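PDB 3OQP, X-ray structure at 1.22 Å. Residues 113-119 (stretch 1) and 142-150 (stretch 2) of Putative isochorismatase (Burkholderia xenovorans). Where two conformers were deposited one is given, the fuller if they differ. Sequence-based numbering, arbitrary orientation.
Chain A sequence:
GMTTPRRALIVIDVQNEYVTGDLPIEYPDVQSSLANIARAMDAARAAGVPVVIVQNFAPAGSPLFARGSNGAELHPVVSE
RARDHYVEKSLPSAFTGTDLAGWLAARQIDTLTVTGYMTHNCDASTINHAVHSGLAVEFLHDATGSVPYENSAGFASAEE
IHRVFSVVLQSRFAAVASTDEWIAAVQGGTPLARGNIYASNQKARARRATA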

# COMPACT_ATOMS: atom_id res chain seq x y z
N THR A 113 7.64 -7.65 12.42
CA THR A 113 6.95 -6.61 13.20
C THR A 113 7.51 -5.24 12.76
O THR A 113 8.71 -4.94 12.88
CB THR A 113 7.21 -6.78 14.69
OG1 THR A 113 6.87 -8.12 15.09
CG2 THR A 113 6.35 -5.79 15.55
N VAL A 114 6.63 -4.38 12.22
CA VAL A 114 7.02 -3.13 11.58
C VAL A 114 6.77 -1.95 12.51
O VAL A 114 5.67 -1.75 13.08
CB VAL A 114 6.23 -2.95 10.29
CG1 VAL A 114 6.47 -1.57 9.65
CG2 VAL A 114 6.60 -4.06 9.32
N THR A 115 7.81 -1.13 12.64
CA THR A 115 7.80 0.16 13.29
C THR A 115 8.57 1.15 12.37
O THR A 115 9.32 0.75 11.45
CB THR A 115 8.47 0.12 14.69
OG1 THR A 115 9.87 -0.19 14.53
CG2 THR A 115 7.74 -0.86 15.60
N GLY A 116 8.41 2.41 12.67
CA GLY A 116 9.08 3.46 11.97
C GLY A 116 8.17 4.13 10.95
O GLY A 116 6.95 4.03 11.02
N TYR A 117 8.79 4.88 10.06
CA TYR A 117 8.12 5.85 9.22
C TYR A 117 8.44 5.68 7.75
O TYR A 117 9.53 5.25 7.38
CB TYR A 117 8.59 7.27 9.62
CG TYR A 117 8.53 7.57 11.12
CD1 TYR A 117 7.36 7.49 11.84
CD2 TYR A 117 9.70 7.84 11.81
CE1 TYR A 117 7.36 7.74 13.23
CE2 TYR A 117 9.70 8.14 13.18
CZ TYR A 117 8.52 8.07 13.89
OH TYR A 117 8.58 8.29 15.27
N MSE A 118 7.55 6.11 6.84
CA MSE A 118 6.20 6.54 7.14
C MSE A 118 5.23 5.37 6.96
O MSE A 118 5.40 4.50 6.11
CB MSE A 118 5.71 7.62 6.22
CG MSE A 118 6.57 8.85 6.37
SE MSE A 118 6.12 10.35 5.10
CE MSE A 118 6.90 9.61 3.63
N THR A 119 4.14 5.39 7.72
CA THR A 119 3.00 4.42 7.69
C THR A 119 2.64 4.04 6.23
O THR A 119 2.59 2.87 5.85
CB THR A 119 1.78 4.95 8.39
OG1 THR A 119 2.12 5.04 9.76
CG2 THR A 119 0.62 4.03 8.15
N ASP A 142 1.24 2.71 17.12
CA ASP A 142 1.69 3.80 17.99
C ASP A 142 3.21 3.99 17.94
O ASP A 142 3.76 4.81 18.68
CB ASP A 142 1.13 3.59 19.39
CG ASP A 142 1.65 2.32 20.04
OD1 ASP A 142 2.46 1.63 19.47
OD2 ASP A 142 1.13 2.04 21.15
N ALA A 143 3.90 3.24 17.04
CA ALA A 143 5.33 3.29 16.82
C ALA A 143 5.65 3.54 15.36
O ALA A 143 6.75 3.24 14.90
CB ALA A 143 5.97 2.03 17.33
N THR A 144 4.72 4.19 14.70
CA THR A 144 4.72 4.51 13.28
C THR A 144 4.13 5.91 13.08
O THR A 144 3.80 6.58 14.05
CB THR A 144 3.98 3.45 12.49
OG1 THR A 144 2.67 3.28 13.03
CG2 THR A 144 4.71 2.09 12.57
N GLY A 145 3.91 6.37 11.86
CA GLY A 145 3.23 7.63 11.65
C GLY A 145 3.30 8.19 10.24
O GLY A 145 4.08 7.67 9.39
N SER A 146 2.51 9.24 10.04
CA SER A 146 2.32 9.88 8.74
C SER A 146 2.48 11.38 8.83
O SER A 146 2.66 11.95 9.92
CB SER A 146 0.92 9.55 8.16
OG SER A 146 0.76 8.16 7.91
N VAL A 147 2.48 11.98 7.65
CA VAL A 147 2.55 13.44 7.43
C VAL A 147 1.30 13.75 6.58
O VAL A 147 0.77 12.88 5.92
CB VAL A 147 3.83 13.86 6.65
CG1 VAL A 147 5.06 13.33 7.39
CG2 VAL A 147 3.83 13.42 5.19
N PRO A 148 0.83 15.01 6.57
CA PRO A 148 -0.29 15.39 5.67
C PRO A 148 0.25 15.62 4.25
O PRO A 148 1.43 15.98 4.04
CB PRO A 148 -0.82 16.67 6.30
CG PRO A 148 0.44 17.30 6.83
CD PRO A 148 1.22 16.12 7.44
N TYR A 149 -0.62 15.44 3.26
CA TYR A 149 -0.27 15.64 1.87
C TYR A 149 -1.43 16.40 1.17
O TYR A 149 -2.63 16.15 1.44
CB TYR A 149 -0.19 14.31 1.10
CG TYR A 149 1.00 13.43 1.34
CD1 TYR A 149 2.24 13.92 1.66
CD2 TYR A 149 0.92 12.09 1.05
CE1 TYR A 149 3.34 13.07 1.79
CE2 TYR A 149 2.03 11.22 1.17
CZ TYR A 149 3.24 11.73 1.54
OH TYR A 149 4.29 10.86 1.70
N GLU A 150 -1.04 17.28 0.29
CA GLU A 150 -1.98 17.87 -0.64
C GLU A 150 -1.31 17.94 -2.01
O GLU A 150 -0.20 18.43 -2.14
CB GLU A 150 -2.46 19.26 -0.17
CG GLU A 150 -3.66 19.74 -0.99
CD GLU A 150 -4.33 21.00 -0.43
OE1 GLU A 150 -3.86 21.56 0.60
OE2 GLU A 150 -5.32 21.42 -1.07

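The two stretches run side by side in the same direction, but two backbone hydrogen bonds, rather than a regular ladder, hold them together. Gly116 N donates to Ala143 O at 2.9 Å, and three residues on Thr119 N donates to Gly145 O at 2.8 Å; both are nearly linear. Between them the chains stay close through weaker CA-H...O contacts: Thr144 CA lies 3.2 Å from Gly116 O, and Met118 CA lies 3.3 Å from Gly145 O, so that one carbonyl receives both an amide and a CA-H. A cis peptide bond precedes Met118, within this span.

The two glycines obey a local rule: at their backbone angles a CB would jam against the preceding carbonyl oxygen. Tyr117 turns its ring edge to the backbone of Thr144 and Gly145, with CD1 3.6 Å from Gly145 N; an ideal CB on Gly145 would merely touch Tyr117 CE1, at 3.7 Å.

At the Thr115 end, Thr115 CG2 meets Ala143 CB at 3.8 Å in a methyl-methyl contact, and Thr144 CG2 lies 3.7 Å from Thr115 CA. Thr119 points toward stretch 2, its CB 3.4 Å from Ser146 OG, a van der Waals contact of carbon with oxygen. Farther along, the long selenomethionine Met118 packs SE against Val147 CG2 at 3.8 Å, an apolar contact, and its CE touches the hydroxyl of Tyr149, 3.5 Å from OH.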